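Local coordinates for putative alpha-L-fucosidase (Bacteroides thetaiotaomicron, PDB 4OZO) that hydrolyses alpha-L-fucosidic linkages as a glycoside hydrolase of family GH29, releasing L-fucose, at the interface of chains A and B. Sequence-based numbering; all coordinates share one arbitrary frame. Chains: chain A/B, Putative lipoprotein.

Contact 1: the interface of chains A and B. Residues chain A 310, 314, 317, 459; chain B 314, 317, 321, 459.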
loop_
_atom_site.group_PDB
_atom_site.type_symbol
_atom_site.label_atom_id
_atom_site.label_comp_id
_atom_site.label_asym_id
_atom_site.label_seq_id
_atom_site.Cartn_x
_atom_site.Cartn_y
_atom_site.Cartn_z
ATOM N N LEU A 310 0.445 1.165 -3.963
ATOM C CA LEU A 310 -0.056 0.027 -3.242
ATOM C C LEU A 310 0.330 -1.270 -3.950
ATOM O O LEU A 310 0.832 -2.206 -3.323
ATOM C CB LEU A 310 -1.575 0.136 -3.098
ATOM C CG LEU A 310 -2.221 -1.044 -2.378
ATOM C CD1 LEU A 310 -1.635 -1.159 -1.003
ATOM C CD2 LEU A 310 -3.710 -0.858 -2.334
ATOM N N LEU A 314 2.624 -4.140 -2.486
ATOM C CA LEU A 314 2.104 -5.485 -2.293
ATOM C C LEU A 314 2.918 -6.526 -3.050
ATOM O O LEU A 314 3.121 -7.633 -2.549
ATOM C CB LEU A 314 0.630 -5.569 -2.678
ATOM C CG LEU A 314 -0.339 -4.815 -1.764
ATOM C CD1 LEU A 314 -1.736 -4.907 -2.309
ATOM C CD2 LEU A 314 -0.283 -5.345 -0.343
ATOM N N GLN A 317 5.923 -7.151 -0.992
ATOM C CA GLN A 317 5.517 -7.940 0.150
ATOM C C GLN A 317 5.307 -9.404 -0.251
ATOM O O GLN A 317 5.619 -10.316 0.513
ATOM C CB GLN A 317 4.236 -7.359 0.768
ATOM C CG GLN A 317 4.059 -7.703 2.230
ATOM C CD GLN A 317 2.611 -8.023 2.600
ATOM O OE1 GLN A 317 1.679 -7.743 1.847
ATOM N NE2 GLN A 317 2.424 -8.622 3.764
ATOM N N VAL A 459 -0.799 -13.230 -1.092
ATOM C CA VAL A 459 -0.930 -11.932 -1.741
ATOM C C VAL A 459 -1.168 -12.130 -3.237
ATOM O O VAL A 459 -1.954 -11.420 -3.857
ATOM C CB VAL A 459 0.331 -11.071 -1.515
ATOM C CG1 VAL A 459 0.344 -9.884 -2.444
ATOM C CG2 VAL A 459 0.430 -10.624 -0.066
ATOM N N LEU B 314 -2.494 -0.061 3.546
ATOM C CA LEU B 314 -1.565 -1.041 4.078
ATOM C C LEU B 314 -2.006 -1.489 5.472
ATOM O O LEU B 314 -1.750 -2.626 5.877
ATOM C CB LEU B 314 -0.137 -0.490 4.080
ATOM C CG LEU B 314 0.516 -0.339 2.691
ATOM C CD1 LEU B 314 1.910 0.264 2.774
ATOM C CD2 LEU B 314 0.550 -1.662 1.930
ATOM N N GLN B 317 -4.355 -4.147 4.817
ATOM C CA GLN B 317 -3.682 -5.360 4.399
ATOM C C GLN B 317 -3.114 -6.102 5.592
ATOM O O GLN B 317 -3.224 -7.326 5.671
ATOM C CB GLN B 317 -2.588 -5.055 3.373
ATOM C CG GLN B 317 -2.651 -5.979 2.170
ATOM C CD GLN B 317 -1.888 -7.250 2.390
ATOM O OE1 GLN B 317 -0.905 -7.276 3.131
ATOM N NE2 GLN B 317 -2.334 -8.321 1.755
ATOM N N GLU B 321 -4.024 -9.835 7.117
ATOM C CA GLU B 321 -3.059 -10.912 7.289
ATOM C C GLU B 321 -3.142 -11.425 8.703
ATOM O O GLU B 321 -3.227 -12.626 8.935
ATOM C CB GLU B 321 -1.622 -10.441 7.042
ATOM C CG GLU B 321 -1.345 -9.961 5.639
ATOM C CD GLU B 321 0.120 -10.092 5.242
ATOM O OE1 GLU B 321 0.924 -10.637 6.041
ATOM O OE2 GLU B 321 0.457 -9.649 4.115
ATOM N N VAL B 459 3.765 -6.443 7.867
ATOM C CA VAL B 459 3.397 -5.064 7.546
ATOM C C VAL B 459 3.470 -4.151 8.767
ATOM O O VAL B 459 3.795 -2.974 8.651
ATOM C CB VAL B 459 1.990 -5.017 6.926
ATOM C CG1 VAL B 459 1.537 -3.590 6.680
ATOM C CG2 VAL B 459 1.967 -5.822 5.624
#

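Contact 2: the interface of chains A and B. Residues chain A 301, 303; chain B 264, 269, 299, 301, 305.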
loop_
_atom_site.group_PDB
_atom_site.type_symbol
_atom_site.label_atom_id
_atom_site.label_comp_id
_atom_site.label_asym_id
_atom_site.label_seq_id
_atom_site.Cartn_x
_atom_site.Cartn_y
_atom_site.Cartn_z
ATOM N N ARG A 301 0.071 17.015 -10.094
ATOM C CA ARG A 301 0.525 17.587 -8.833
ATOM C C ARG A 301 2.013 17.300 -8.623
ATOM O O ARG A 301 2.710 18.084 -7.982
ATOM C CB ARG A 301 -0.330 17.130 -7.641
ATOM C CG ARG A 301 0.441 17.105 -6.315
ATOM C CD ARG A 301 -0.287 17.694 -5.116
ATOM N NE ARG A 301 0.578 17.627 -3.925
ATOM C CZ ARG A 301 0.172 17.834 -2.668
ATOM N NH1 ARG A 301 -1.104 18.129 -2.395
ATOM N NH2 ARG A 301 1.047 17.748 -1.673
ATOM N N LEU A 303 3.059 13.861 -7.927
ATOM C CA LEU A 303 3.048 12.765 -6.980
ATOM C C LEU A 303 2.847 11.456 -7.720
ATOM O O LEU A 303 2.274 11.435 -8.810
ATOM C CB LEU A 303 1.884 12.932 -6.002
ATOM C CG LEU A 303 1.902 14.018 -4.925
ATOM C CD1 LEU A 303 0.653 13.910 -4.049
ATOM C CD2 LEU A 303 3.177 13.918 -4.096
ATOM N N TYR B 264 -6.485 19.886 5.828
ATOM C CA TYR B 264 -5.291 19.601 5.047
ATOM C C TYR B 264 -4.306 20.762 4.966
ATOM O O TYR B 264 -4.684 21.895 4.654
ATOM C CB TYR B 264 -5.637 19.161 3.622
ATOM C CG TYR B 264 -4.388 18.867 2.821
ATOM C CD1 TYR B 264 -3.802 17.613 2.872
ATOM C CD2 TYR B 264 -3.766 19.861 2.049
ATOM C CE1 TYR B 264 -2.648 17.342 2.162
ATOM C CE2 TYR B 264 -2.598 19.597 1.343
ATOM C CZ TYR B 264 -2.047 18.337 1.403
ATOM O OH TYR B 264 -0.896 18.039 0.713
ATOM N N ASP B 269 2.417 16.911 5.000
ATOM C CA ASP B 269 2.583 15.772 4.100
ATOM C C ASP B 269 3.596 14.783 4.669
ATOM O O ASP B 269 3.580 13.610 4.333
ATOM C CB ASP B 269 3.046 16.228 2.718
ATOM C CG ASP B 269 1.950 16.908 1.923
ATOM O OD1 ASP B 269 0.757 16.629 2.156
ATOM O OD2 ASP B 269 2.277 17.724 1.045
ATOM N N ASP B 299 -7.392 17.791 -0.101
ATOM C CA ASP B 299 -6.548 18.966 -0.295
ATOM C C ASP B 299 -7.218 20.062 -1.122
ATOM O O ASP B 299 -8.441 20.080 -1.287
ATOM C CB ASP B 299 -5.178 18.607 -0.906
ATOM C CG ASP B 299 -5.278 18.037 -2.317
ATOM O OD1 ASP B 299 -6.384 17.990 -2.902
ATOM O OD2 ASP B 299 -4.225 17.627 -2.846
ATOM N N ARG B 301 -6.962 20.428 -4.245
ATOM C CA ARG B 301 -7.532 19.874 -5.469
ATOM C C ARG B 301 -8.889 19.240 -5.168
ATOM O O ARG B 301 -9.670 18.993 -6.080
ATOM C CB ARG B 301 -6.633 18.808 -6.085
ATOM C CG ARG B 301 -5.257 19.244 -6.530
ATOM C CD ARG B 301 -4.421 18.008 -6.846
ATOM N NE ARG B 301 -4.184 17.197 -5.651
ATOM C CZ ARG B 301 -3.634 15.983 -5.647
ATOM N NH1 ARG B 301 -3.271 15.398 -6.786
ATOM N NH2 ARG B 301 -3.451 15.342 -4.497
ATOM N N HIS B 305 -4.553 12.951 -0.328
ATOM C CA HIS B 305 -3.139 12.852 -0.640
ATOM C C HIS B 305 -2.724 11.384 -0.682
ATOM O O HIS B 305 -3.112 10.605 0.183
ATOM C CB HIS B 305 -2.309 13.607 0.395
ATOM C CG HIS B 305 -0.852 13.682 0.062
ATOM N ND1 HIS B 305 0.026 12.651 0.323
ATOM C CD2 HIS B 305 -0.120 14.660 -0.525
ATOM C CE1 HIS B 305 1.237 12.994 -0.084
ATOM N NE2 HIS B 305 1.174 14.209 -0.603
#

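Contact 3: the interface of chains A and B. Residues chain A 58, 61, 303-306; chain B 305-307.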
loop_
_atom_site.group_PDB
_atom_site.type_symbol
_atom_site.label_atom_id
_atom_site.label_comp_id
_atom_site.label_asym_id
_atom_site.label_seq_id
_atom_site.Cartn_x
_atom_site.Cartn_y
_atom_site.Cartn_z
ATOM N N GLN A 58 8.458 11.908 -2.305
ATOM C CA GLN A 58 7.326 10.996 -2.292
ATOM C C GLN A 58 7.525 9.846 -3.302
ATOM O O GLN A 58 7.113 8.702 -3.047
ATOM C CB GLN A 58 6.013 11.760 -2.513
ATOM C CG GLN A 58 4.765 10.919 -2.381
ATOM C CD GLN A 58 4.232 10.461 -3.721
ATOM O OE1 GLN A 58 4.732 10.871 -4.776
ATOM N NE2 GLN A 58 3.212 9.610 -3.695
ATOM N N GLN A 61 9.901 7.388 -1.598
ATOM C CA GLN A 61 9.244 6.598 -0.586
ATOM C C GLN A 61 8.499 5.449 -1.253
ATOM O O GLN A 61 8.450 4.347 -0.708
ATOM C CB GLN A 61 8.308 7.460 0.240
ATOM C CG GLN A 61 9.020 8.537 1.037
ATOM C CD GLN A 61 8.093 9.700 1.359
ATOM O OE1 GLN A 61 6.866 9.539 1.433
ATOM N NE2 GLN A 61 8.668 10.885 1.524
ATOM N N LEU A 303 3.059 13.861 -7.927
ATOM C CA LEU A 303 3.048 12.765 -6.980
ATOM C C LEU A 303 2.847 11.456 -7.720
ATOM O O LEU A 303 2.274 11.435 -8.810
ATOM C CB LEU A 303 1.884 12.932 -6.002
ATOM C CG LEU A 303 1.902 14.018 -4.925
ATOM C CD1 LEU A 303 0.653 13.910 -4.049
ATOM C CD2 LEU A 303 3.177 13.918 -4.096
ATOM N N ILE A 304 3.299 10.361 -7.111
ATOM C CA ILE A 304 2.974 9.034 -7.599
ATOM C C ILE A 304 1.616 8.619 -7.017
ATOM O O ILE A 304 1.411 8.657 -5.798
ATOM C CB ILE A 304 4.067 8.005 -7.209
ATOM C CG1 ILE A 304 5.448 8.460 -7.697
ATOM C CG2 ILE A 304 3.726 6.639 -7.759
ATOM C CD1 ILE A 304 5.563 8.679 -9.235
ATOM N N HIS A 305 0.689 8.244 -7.896
ATOM C CA HIS A 305 -0.646 7.793 -7.509
ATOM C C HIS A 305 -0.566 6.603 -6.549
ATOM O O HIS A 305 0.326 5.753 -6.669
ATOM C CB HIS A 305 -1.418 7.406 -8.766
ATOM C CG HIS A 305 -2.883 7.196 -8.549
ATOM N ND1 HIS A 305 -3.392 6.084 -7.913
ATOM C CD2 HIS A 305 -3.951 7.944 -8.914
ATOM C CE1 HIS A 305 -4.709 6.161 -7.884
ATOM N NE2 HIS A 305 -5.074 7.277 -8.489
ATOM N N SER A 306 -1.503 6.533 -5.603
ATOM C CA SER A 306 -1.424 5.560 -4.506
ATOM C C SER A 306 -1.787 4.135 -4.895
ATOM O O SER A 306 -1.331 3.197 -4.256
ATOM C CB SER A 306 -2.275 6.005 -3.320
ATOM O OG SER A 306 -3.597 6.285 -3.733
ATOM N N HIS B 305 -4.553 12.951 -0.328
ATOM C CA HIS B 305 -3.139 12.852 -0.640
ATOM C C HIS B 305 -2.724 11.384 -0.682
ATOM O O HIS B 305 -3.112 10.605 0.183
ATOM C CB HIS B 305 -2.309 13.607 0.395
ATOM C CG HIS B 305 -0.852 13.682 0.062
ATOM N ND1 HIS B 305 0.026 12.651 0.323
ATOM C CD2 HIS B 305 -0.120 14.660 -0.525
ATOM C CE1 HIS B 305 1.237 12.994 -0.084
ATOM N NE2 HIS B 305 1.174 14.209 -0.603
ATOM N N SER B 306 -1.934 11.003 -1.677
ATOM C CA SER B 306 -1.686 9.587 -1.904
ATOM C C SER B 306 -0.957 8.887 -0.740
ATOM O O SER B 306 -1.052 7.665 -0.586
ATOM C CB SER B 306 -1.005 9.356 -3.261
ATOM O OG SER B 306 0.388 9.508 -3.172
ATOM N N THR B 307 -0.271 9.652 0.100
ATOM C CA THR B 307 0.357 9.051 1.269
ATOM C C THR B 307 -0.693 8.614 2.297
ATOM O O THR B 307 -0.564 7.575 2.938
ATOM C CB THR B 307 1.422 9.975 1.900
ATOM O OG1 THR B 307 2.558 10.063 1.023
ATOM C CG2 THR B 307 1.881 9.419 3.257
HETATM O O HOH W 1 5.149 11.876 1.717
#

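Contact 1: the interface of chains A and B
A:Leu314 rests the tip of one branch on the side chain of B:Gln317, with CD2 of the leucine 3.5 Å from CG of the glutamine. The two side chains cross obliquely. In A:Leu314 CG lies anti to the carbonyl carbon and beside the backbone N (chi1 -69°), a torsion that places the CD2 branch against B:Gln317. Further back along the same helix, CD1 of A:Leu310 lies 3.7 Å from CD2 of B:Leu314, the two leucines passing alongside each other in opposite directions. Branched, uncharged leucine suits such a seam, since its methyls fill the space between helices without needing polar partners. Valine, also apolar and branched, packs on the amides: CG2 of B:Val459 lies 3.8 Å from CD, the amide carbon of A:Gln317, while A:Val459 points its own CG2 towards the amide end of B:Gln317.

The polar part is less certain. The amide planes of A:Gln317 and B:Gln317 are turned 78° from each other, and the groups meet oxygen to oxygen, OE1 to OE1, at 2.9 Å. Both atoms can only accept, so this is a clash as modelled; exchanging N and O in the B:Gln317 amide would make it a plausible hydrogen bond. A:Gln317 also points tip to tip at the carboxylate of B:Glu321, but the modelled approach is too close to be reliable.

The leucines, glutamines and glutamate belong to helix 306-323 of chain A and 306-322 of chain B, which run side by side; each Val459 comes from the C-terminal tail.

Contact 2: the interface of chains A and B
A:Arg301 reaches across to B:Tyr264, in a loop-to-loop contact between two copies of this GH29 fucosidase. Its guanidinium takes the phenol oxygen end-on: NH1 and NH2 each donate to OH of B:Tyr264 at 3.1 Å. The oxygen lies 6° out of the guanidinium plane, and the tyrosine ring is turned 72° from that plane. Arginine suits this place because its head is flat and multiply donating and its chain is long: it starts with CG anti to the backbone N (chi1 152°), bends at chi2, then runs straight through chi3 to bring the head to B:Tyr264. Having accepted two N-H groups, the phenol donates its own O-H to OD1 of B:Asp269 at 2.6 Å, on the syn lone pair.

Two salt bridges flank this grip, each with weak hydrogen-bond geometry. NH2 of A:Arg301 lies 3.0 Å from OD2 of B:Asp269, at the guanidinium edge, and NH1 lies 3.2 Å from OD2 of B:Asp299, whose carboxylate is nearly coplanar with the guanidinium. B:Arg301 positions that second carboxylate from its own side, giving OD2 of B:Asp299 a bond from NE at 2.8 Å and another from NH2. The shared aspartate probably eases the repulsion between the two arginines.

Packing adds to the polar grip. CD of A:Arg301 sits 3.8 Å from CZ of B:Arg301, over the centre of its guanidinium. The imidazole of B:His305 turns an edge to the A:Arg301 head, and CD1 of A:Leu303 touches NE2 of the same ring at 3.5 Å.

Contact 3: the interface of chains A and B
The backbone carbonyl oxygen of A:Ile304 is gripped from both chains: OG of B:Ser306 donates to it at 2.9 Å, nearly along the C=O axis, and NE2 of A:Gln58 donates to it at 2.9 Å on an in-plane lone pair. In this GH29 enzyme A:Gln58 projects from helix 56-66 and reads the loop backbone like a peptide, its OE1 accepting the N-H of A:Ile304, N to OE1 2.8 Å. Glutamine suits the task because its carboxamide offers both a donor and an acceptor, and the bend at chi2 (-98°) turns that flat end onto the loop. NE2 of A:Gln58 is also 2.9 Å from OG of B:Ser306, at most a poorly aligned hydrogen bond. Serine fits as a small group whose hydroxyl can donate to a backbone carbonyl in a tight spot.

Beside this group the two copies of one residue meet, CB of A:Ser306 lying 3.6 Å from CB of B:Ser306; small serine lets the two helix starts come close. B:His305, which packs on A:Leu303, sits just before helix 306-322, and its ND1 accepts the N-H of B:Thr307 in the first turn at 3.0 Å, much as an N-terminal helix cap does. Water 1 bridges OE1 of A:Gln61 and the hydroxyl OG1 of B:Thr307.

The contacts lie roughly in line along the interface between the two chains. Contact 2 and contact 3 have C-alpha centres about 9 Å apart and share A:Leu303 and B:His305; contact 1 lies about 16 Å from contact 3 and about 23 Å from contact 2. Contact 3 joins helix 56-66 of chain A to the start of the helices beginning at residue 306, whose later turns, with Val459 of the C-terminal tail, supply contact 1, while contact 2 uses the loops before them. One helix and its lead-in thus carry much of this interface in both copies. The interface as a whole is not an exact two-fold, and the structure alone does not show whether this dimer forms in the cell.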